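4-hydroxybutyrate coenzyme A transferase (PDB 2OAS) probably transfers coenzyme A between carboxylic acids such as 4-hydroxybutyrate and acetate, and binds coenzyme A. Local coordinates at residues Val301-Ser306 with Arg337-Ser342; Gly314-Asp319 with Gly330-Phe335. All blocks are in the same frame, centred on the assembly; numbering follows the deposited sequence.

Interaction 1 (Val301-Ser306 with Arg337-Ser342); sequences VMAINS and RGAGLS. With COA (coenzyme A), chain C.
The two methyls of Val301 divide between Ala339, in the body of a helix, and Ser342, which leaves it. With chi1 at 161°, CG1 stands anti to the backbone N and CG2 falls beside that N. CG1 therefore meets the methyl of Ala339, Val301 CG1 to Ala339 CB being 3.7 Å, and also brushes Ala339 CA. The other branch lies against the side chain of Ser342, with Val301 CG2 3.8 Å from Ser342 CB.

Two residues along, on the same face of the strand, Ala303 adds a second methyl: its CB lies 3.9 Å from Ala339 CB. The single carbon of Ala339 thus touches both inward-facing strand residues, and its small size is consistent with the close approach of helix and strand, the CA atoms of Val301 and Ala339 being 5.2 Å apart.

Ser342, the first residue to depart from helical geometry, supplies the one polar link. Its OG is turned anti to its own backbone N (chi1 164°), which brings it to the backbone N of Val301. Val301 N points almost straight at Ser342 OG, at 171°, but the bond is long and weak at 3.3 Å. The hydroxyl's stronger partner is the carbonyl O of Asn298, just before the strand, so one OG ties the end of the helix to two points on the chain entering the sheet.

Such helix-on-sheet packing belongs to the alpha/beta layering of the C-terminal domain. Strand 301-305 runs parallel between strands 206-208 and 346-350, bonded to both through its backbone; helix 332-341 covers one face, where Ala339 also touches Ser347, while Met302 turns to the other face and packs on Val201 and Leu207.

Interaction 2 (Gly314-Asp319 with Gly330-Phe335); sequences GQVCAD and GGQMDF. With COA (coenzyme A), chain C.
The side chain of Gln332 reaches across to two small apolar groups, Val316 on strand 316-317 and Ala318 just past its end. Its CG sits between the backbone N and the carbonyl carbon (chi1 70°), and beyond that the chain is extended, carrying the amide away from the helix. Gln332 OE1 comes to rest against both methyl groups, 3.7 Å from Ala318 CB and 4.0 Å from Val316 CG1. Val316 has CG1 anti to its backbone N, which directs that branch to the amide, and the two side chains meet at a slant.

These are van der Waals contacts; the polar ends of the amide are satisfied elsewhere, OE1 by Thr375 OG1 and NE2 by Ser306 O. Here the start of helix 332-341, with Gly331 as N-cap, meets the small mixed sheet that includes strands 316-317 and 373-375, and part of the coenzyme A pocket lies between them. Gly331 N donates to the pantetheine carbonyl O5P at 2.6 Å and 165°. The neighbouring methylene C6P lies 3.7 Å from Gln332 CB and borders its extended chain, while Ala318 CB packs 3.6 Å from the coenzyme's methyl CEP.

Both contacts are buried and share helix 332-341, but they use different parts of it. Interaction 1 joins the last turn to the six-stranded sheet through methyl groups and one weak hydrogen bond; interaction 2 joins the first turn to the four-stranded sheet, and its amide is held by partners outside its own segments. They touch through Gln332, where Asn305 OD1 packs on its CB, and where Ala303 CB packs on Phe335 O. Interaction 2 lines the coenzyme directly, whereas interaction 1 approaches it through Ser306. From the shared helix Arg337 forms a salt bridge with Asp334 of the second subunit, and Asp334 one with Arg337 of the second subunit.

Interaction 1 (Val301-Ser306 with Arg337-Ser342)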
loop_
_atom_site.group_PDB
_atom_site.type_symbol
_atom_site.label_atom_id
_atom_site.label_comp_id
_atom_site.label_asym_id
_atom_site.label_seq_id
_atom_site.Cartn_x
_atom_site.Cartn_y
_atom_site.Cartn_z
ATOM N N VAL A 301 -13.297 4.837 -11.306
ATOM C CA VAL A 301 -13.172 3.463 -10.852
ATOM C C VAL A 301 -13.969 3.302 -9.550
ATOM O O VAL A 301 -13.967 4.193 -8.705
ATOM C CB VAL A 301 -11.685 3.097 -10.589
ATOM C CG1 VAL A 301 -11.585 1.864 -9.704
ATOM C CG2 VAL A 301 -10.978 2.852 -11.916
HETATM N N MSE A 302 -14.651 2.169 -9.408
HETATM C CA MSE A 302 -15.463 1.867 -8.229
HETATM C C MSE A 302 -14.980 0.532 -7.694
HETATM O O MSE A 302 -15.323 -0.524 -8.218
HETATM C CB MSE A 302 -16.949 1.774 -8.619
HETATM C CG MSE A 302 -17.907 1.427 -7.484
HETATM SE SE MSE A 302 -18.165 2.837 -6.167
HETATM C CE MSE A 302 -17.114 2.090 -4.742
ATOM N N ALA A 303 -14.162 0.583 -6.661
ATOM C CA ALA A 303 -13.611 -0.622 -6.087
ATOM C C ALA A 303 -14.362 -1.037 -4.832
ATOM O O ALA A 303 -14.359 -0.335 -3.830
ATOM C CB ALA A 303 -12.150 -0.412 -5.782
ATOM N N ILE A 304 -14.996 -2.197 -4.899
ATOM C CA ILE A 304 -15.774 -2.702 -3.780
ATOM C C ILE A 304 -15.222 -4.024 -3.277
ATOM O O ILE A 304 -15.288 -5.034 -3.963
ATOM C CB ILE A 304 -17.237 -2.894 -4.203
ATOM C CG1 ILE A 304 -17.800 -1.559 -4.686
ATOM C CG2 ILE A 304 -18.038 -3.447 -3.064
ATOM C CD1 ILE A 304 -19.128 -1.685 -5.381
ATOM N N ASN A 305 -14.686 -4.010 -2.068
ATOM C CA ASN A 305 -14.116 -5.218 -1.486
ATOM C C ASN A 305 -14.672 -5.459 -0.092
ATOM O O ASN A 305 -15.470 -4.670 0.411
ATOM C CB ASN A 305 -12.593 -5.082 -1.426
ATOM C CG ASN A 305 -11.968 -5.021 -2.806
ATOM O OD1 ASN A 305 -11.633 -6.055 -3.393
ATOM N ND2 ASN A 305 -11.831 -3.809 -3.346
ATOM N N SER A 306 -14.236 -6.539 0.538
ATOM C CA SER A 306 -14.720 -6.856 1.873
ATOM C C SER A 306 -13.584 -6.980 2.875
ATOM O O SER A 306 -12.411 -6.855 2.523
ATOM C CB SER A 306 -15.532 -8.152 1.843
ATOM O OG SER A 306 -16.146 -8.375 3.100
ATOM N N ARG A 337 -6.181 1.667 -3.945
ATOM C CA ARG A 337 -5.271 2.772 -4.208
ATOM C C ARG A 337 -5.524 3.312 -5.617
ATOM O O ARG A 337 -5.676 4.518 -5.805
ATOM C CB ARG A 337 -3.803 2.331 -4.094
ATOM C CG ARG A 337 -2.789 3.500 -4.219
ATOM C CD ARG A 337 -3.029 4.561 -3.151
ATOM N NE ARG A 337 -2.029 5.629 -3.092
ATOM C CZ ARG A 337 -0.727 5.453 -2.849
ATOM N NH1 ARG A 337 -0.243 4.234 -2.649
ATOM N NH2 ARG A 337 0.086 6.506 -2.779
ATOM N N GLY A 338 -5.570 2.396 -6.590
ATOM C CA GLY A 338 -5.804 2.766 -7.968
ATOM C C GLY A 338 -7.109 3.512 -8.077
ATOM O O GLY A 338 -7.254 4.447 -8.868
ATOM N N ALA A 339 -8.071 3.100 -7.264
ATOM C CA ALA A 339 -9.364 3.747 -7.253
ATOM C C ALA A 339 -9.215 5.185 -6.753
ATOM O O ALA A 339 -9.908 6.076 -7.234
ATOM C CB ALA A 339 -10.330 2.969 -6.370
ATOM N N GLY A 340 -8.311 5.416 -5.801
ATOM C CA GLY A 340 -8.103 6.766 -5.290
ATOM C C GLY A 340 -7.366 7.655 -6.282
ATOM O O GLY A 340 -7.582 8.868 -6.337
ATOM N N LEU A 341 -6.486 7.039 -7.062
ATOM C CA LEU A 341 -5.703 7.729 -8.072
ATOM C C LEU A 341 -6.540 8.031 -9.314
ATOM O O LEU A 341 -6.280 9.004 -10.021
ATOM C CB LEU A 341 -4.491 6.876 -8.457
ATOM C CG LEU A 341 -3.479 6.677 -7.326
ATOM C CD1 LEU A 341 -2.480 5.593 -7.696
ATOM C CD2 LEU A 341 -2.782 7.990 -7.039
ATOM N N SER A 342 -7.546 7.201 -9.568
ATOM C CA SER A 342 -8.437 7.380 -10.723
ATOM C C SER A 342 -9.289 8.645 -10.615
ATOM O O SER A 342 -9.687 9.052 -9.521
ATOM C CB SER A 342 -9.362 6.167 -10.872
ATOM O OG SER A 342 -10.455 6.469 -11.726
HETATM N N1A COA C . -13.836 -12.124 14.094
HETATM C C2A COA C . -14.152 -13.523 14.373
HETATM N N3A COA C . -14.749 -14.248 13.233
HETATM C C4A COA C . -15.021 -13.599 11.939
HETATM C C5A COA C . -14.692 -12.221 11.670
HETATM C C6A COA C . -14.100 -11.468 12.801
HETATM N N6A COA C . -13.755 -10.104 12.648
HETATM N N7A COA C . -15.052 -11.882 10.376
HETATM C C8A COA C . -15.582 -13.068 9.839
HETATM N N9A COA C . -15.569 -14.133 10.769
HETATM C C1B COA C . -16.038 -15.492 10.595
HETATM C C2B COA C . -17.505 -15.748 10.132
HETATM O O2B COA C . -18.304 -16.272 11.132
HETATM C C3B COA C . -17.426 -16.641 8.893
HETATM O O3B COA C . -18.219 -17.855 9.084
HETATM P P3B COA C . -18.356 -18.994 7.992
HETATM O O7A COA C . -18.856 -18.536 6.680
HETATM O O8A COA C . -17.021 -19.629 7.780
HETATM O O9A COA C . -19.238 -20.024 8.523
HETATM C C4B COA C . -15.991 -16.898 8.633
HETATM O O4B COA C . -15.200 -16.229 9.629
HETATM C C5B COA C . -15.895 -16.425 7.121
HETATM O O5B COA C . -16.174 -15.020 6.990
HETATM P P1A COA C . -16.882 -14.255 5.697
HETATM O O1A COA C . -18.178 -14.766 5.348
HETATM O O2A COA C . -17.026 -12.769 5.938
HETATM O O3A COA C . -15.820 -14.516 4.557
HETATM P P2A COA C . -15.966 -13.984 3.102
HETATM O O4A COA C . -15.981 -15.113 2.177
HETATM O O5A COA C . -17.193 -13.230 2.927
HETATM O O6A COA C . -14.955 -12.987 2.725
HETATM C CBP COA C . -12.768 -11.736 2.943
HETATM C CCP COA C . -14.362 -11.825 3.304
HETATM C CDP COA C . -12.408 -12.984 3.825
HETATM C CEP COA C . -12.107 -10.433 3.571
HETATM C CAP COA C . -12.420 -12.023 1.321
HETATM O OAP COA C . -13.062 -10.861 0.710
HETATM C C9P COA C . -10.927 -11.972 0.977
HETATM O O9P COA C . -10.353 -13.030 0.767
HETATM N N8P COA C . -10.310 -10.697 0.905
HETATM C C7P COA C . -8.950 -10.277 0.596
HETATM C C6P COA C . -8.756 -9.281 -0.606
HETATM C C5P COA C . -8.669 -9.899 -1.941
HETATM O O5P COA C . -7.842 -9.493 -2.765
HETATM N N4P COA C . -9.591 -10.980 -2.174
HETATM C C3P COA C . -9.804 -11.843 -3.326
HETATM C C2P COA C . -9.975 -11.131 -4.720
HETATM S S1P COA C . -8.841 -11.765 -5.989
#

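Interaction 2 (Gly314-Asp319 with Gly330-Phe335)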
loop_
_atom_site.group_PDB
_atom_site.type_symbol
_atom_site.label_atom_id
_atom_site.label_comp_id
_atom_site.label_asym_id
_atom_site.label_seq_id
_atom_site.Cartn_x
_atom_site.Cartn_y
_atom_site.Cartn_z
ATOM N N GLY A 314 -9.655 2.789 11.163
ATOM C CA GLY A 314 -9.720 2.537 9.748
ATOM C C GLY A 314 -8.729 1.484 9.285
ATOM O O GLY A 314 -8.624 1.253 8.084
ATOM N N GLN A 315 -7.972 0.857 10.193
ATOM C CA GLN A 315 -7.038 -0.184 9.743
ATOM C C GLN A 315 -7.859 -1.417 9.380
ATOM O O GLN A 315 -8.640 -1.907 10.179
ATOM C CB GLN A 315 -6.001 -0.543 10.812
ATOM C CG GLN A 315 -5.081 0.605 11.227
ATOM C CD GLN A 315 -3.849 0.120 11.979
ATOM O OE1 GLN A 315 -2.890 -0.359 11.380
ATOM N NE2 GLN A 315 -3.880 0.233 13.316
ATOM N N VAL A 316 -7.670 -1.903 8.163
ATOM C CA VAL A 316 -8.412 -3.032 7.634
ATOM C C VAL A 316 -7.658 -4.359 7.612
ATOM O O VAL A 316 -6.539 -4.454 7.083
ATOM C CB VAL A 316 -8.873 -2.705 6.203
ATOM C CG1 VAL A 316 -9.620 -3.889 5.584
ATOM C CG2 VAL A 316 -9.748 -1.457 6.227
ATOM N N CYS A 317 -8.287 -5.380 8.192
ATOM C CA CYS A 317 -7.737 -6.731 8.247
ATOM C C CYS A 317 -8.647 -7.603 7.421
ATOM O O CYS A 317 -9.840 -7.675 7.696
ATOM C CB CYS A 317 -7.729 -7.263 9.669
ATOM S SG CYS A 317 -7.350 -9.024 9.724
ATOM N N ALA A 318 -8.096 -8.282 6.422
ATOM C CA ALA A 318 -8.924 -9.105 5.549
ATOM C C ALA A 318 -8.320 -10.443 5.119
ATOM O O ALA A 318 -8.896 -11.146 4.280
ATOM C CB ALA A 318 -9.305 -8.289 4.318
ATOM N N ASP A 319 -7.165 -10.791 5.685
ATOM C CA ASP A 319 -6.508 -12.054 5.336
ATOM C C ASP A 319 -6.456 -13.041 6.514
ATOM O O ASP A 319 -6.037 -14.185 6.355
ATOM C CB ASP A 319 -5.088 -11.785 4.813
ATOM C CG ASP A 319 -4.106 -11.422 5.918
ATOM O OD1 ASP A 319 -4.493 -10.688 6.851
ATOM O OD2 ASP A 319 -2.938 -11.866 5.842
ATOM N N GLY A 330 -4.194 -10.862 -1.540
ATOM C CA GLY A 330 -4.898 -10.717 -2.802
ATOM C C GLY A 330 -4.589 -9.429 -3.542
ATOM O O GLY A 330 -3.437 -9.144 -3.867
ATOM N N GLY A 331 -5.616 -8.642 -3.821
ATOM C CA GLY A 331 -5.380 -7.410 -4.539
ATOM C C GLY A 331 -6.381 -6.322 -4.237
ATOM O O GLY A 331 -6.630 -5.471 -5.077
ATOM N N GLN A 332 -6.955 -6.336 -3.045
ATOM C CA GLN A 332 -7.928 -5.313 -2.694
ATOM C C GLN A 332 -7.224 -3.978 -2.462
ATOM O O GLN A 332 -7.789 -2.917 -2.717
ATOM C CB GLN A 332 -8.686 -5.698 -1.420
ATOM C CG GLN A 332 -7.830 -5.633 -0.174
ATOM C CD GLN A 332 -8.635 -5.650 1.112
ATOM O OE1 GLN A 332 -8.086 -5.461 2.200
ATOM N NE2 GLN A 332 -9.935 -5.880 0.998
HETATM N N MSE A 333 -5.990 -4.034 -1.980
HETATM C CA MSE A 333 -5.255 -2.813 -1.696
HETATM C C MSE A 333 -4.913 -2.062 -2.975
HETATM O O MSE A 333 -5.145 -0.863 -3.092
HETATM C CB MSE A 333 -3.984 -3.144 -0.932
HETATM C CG MSE A 333 -3.337 -1.932 -0.318
HETATM SE SE MSE A 333 -1.528 -2.311 0.212
HETATM C CE MSE A 333 -0.698 -2.045 -1.503
ATOM N N ASP A 334 -4.344 -2.782 -3.934
ATOM C CA ASP A 334 -3.979 -2.194 -5.218
ATOM C C ASP A 334 -5.199 -1.545 -5.868
ATOM O O ASP A 334 -5.094 -0.465 -6.447
ATOM C CB ASP A 334 -3.402 -3.269 -6.130
ATOM C CG ASP A 334 -1.965 -3.623 -5.787
ATOM O OD1 ASP A 334 -1.461 -4.620 -6.334
ATOM O OD2 ASP A 334 -1.331 -2.908 -4.985
ATOM N N PHE A 335 -6.354 -2.204 -5.769
ATOM C CA PHE A 335 -7.590 -1.676 -6.347
ATOM C C PHE A 335 -8.123 -0.465 -5.596
ATOM O O PHE A 335 -8.740 0.428 -6.184
ATOM C CB PHE A 335 -8.671 -2.760 -6.388
ATOM C CG PHE A 335 -8.608 -3.615 -7.608
ATOM C CD1 PHE A 335 -8.901 -3.080 -8.860
ATOM C CD2 PHE A 335 -8.232 -4.940 -7.521
ATOM C CE1 PHE A 335 -8.811 -3.860 -10.011
ATOM C CE2 PHE A 335 -8.136 -5.724 -8.664
ATOM C CZ PHE A 335 -8.428 -5.180 -9.914
HETATM N N1A COA C . -13.836 -12.124 14.094
HETATM C C2A COA C . -14.152 -13.523 14.373
HETATM N N3A COA C . -14.749 -14.248 13.233
HETATM C C4A COA C . -15.021 -13.599 11.939
HETATM C C5A COA C . -14.692 -12.221 11.670
HETATM C C6A COA C . -14.100 -11.468 12.801
HETATM N N6A COA C . -13.755 -10.104 12.648
HETATM N N7A COA C . -15.052 -11.882 10.376
HETATM C C8A COA C . -15.582 -13.068 9.839
HETATM N N9A COA C . -15.569 -14.133 10.769
HETATM C C1B COA C . -16.038 -15.492 10.595
HETATM C C2B COA C . -17.505 -15.748 10.132
HETATM O O2B COA C . -18.304 -16.272 11.132
HETATM C C3B COA C . -17.426 -16.641 8.893
HETATM O O3B COA C . -18.219 -17.855 9.084
HETATM P P3B COA C . -18.356 -18.994 7.992
HETATM O O7A COA C . -18.856 -18.536 6.680
HETATM O O8A COA C . -17.021 -19.629 7.780
HETATM O O9A COA C . -19.238 -20.024 8.523
HETATM C C4B COA C . -15.991 -16.898 8.633
HETATM O O4B COA C . -15.200 -16.229 9.629
HETATM C C5B COA C . -15.895 -16.425 7.121
HETATM O O5B COA C . -16.174 -15.020 6.990
HETATM P P1A COA C . -16.882 -14.255 5.697
HETATM O O1A COA C . -18.178 -14.766 5.348
HETATM O O2A COA C . -17.026 -12.769 5.938
HETATM O O3A COA C . -15.820 -14.516 4.557
HETATM P P2A COA C . -15.966 -13.984 3.102
HETATM O O4A COA C . -15.981 -15.113 2.177
HETATM O O5A COA C . -17.193 -13.230 2.927
HETATM O O6A COA C . -14.955 -12.987 2.725
HETATM C CBP COA C . -12.768 -11.736 2.943
HETATM C CCP COA C . -14.362 -11.825 3.304
HETATM C CDP COA C . -12.408 -12.984 3.825
HETATM C CEP COA C . -12.107 -10.433 3.571
HETATM C CAP COA C . -12.420 -12.023 1.321
HETATM O OAP COA C . -13.062 -10.861 0.710
HETATM C C9P COA C . -10.927 -11.972 0.977
HETATM O O9P COA C . -10.353 -13.030 0.767
HETATM N N8P COA C . -10.310 -10.697 0.905
HETATM C C7P COA C . -8.950 -10.277 0.596
HETATM C C6P COA C . -8.756 -9.281 -0.606
HETATM C C5P COA C . -8.669 -9.899 -1.941
HETATM O O5P COA C . -7.842 -9.493 -2.765
HETATM N N4P COA C . -9.591 -10.980 -2.174
HETATM C C3P COA C . -9.804 -11.843 -3.326
HETATM C C2P COA C . -9.975 -11.131 -4.720
HETATM S S1P COA C . -8.841 -11.765 -5.989
#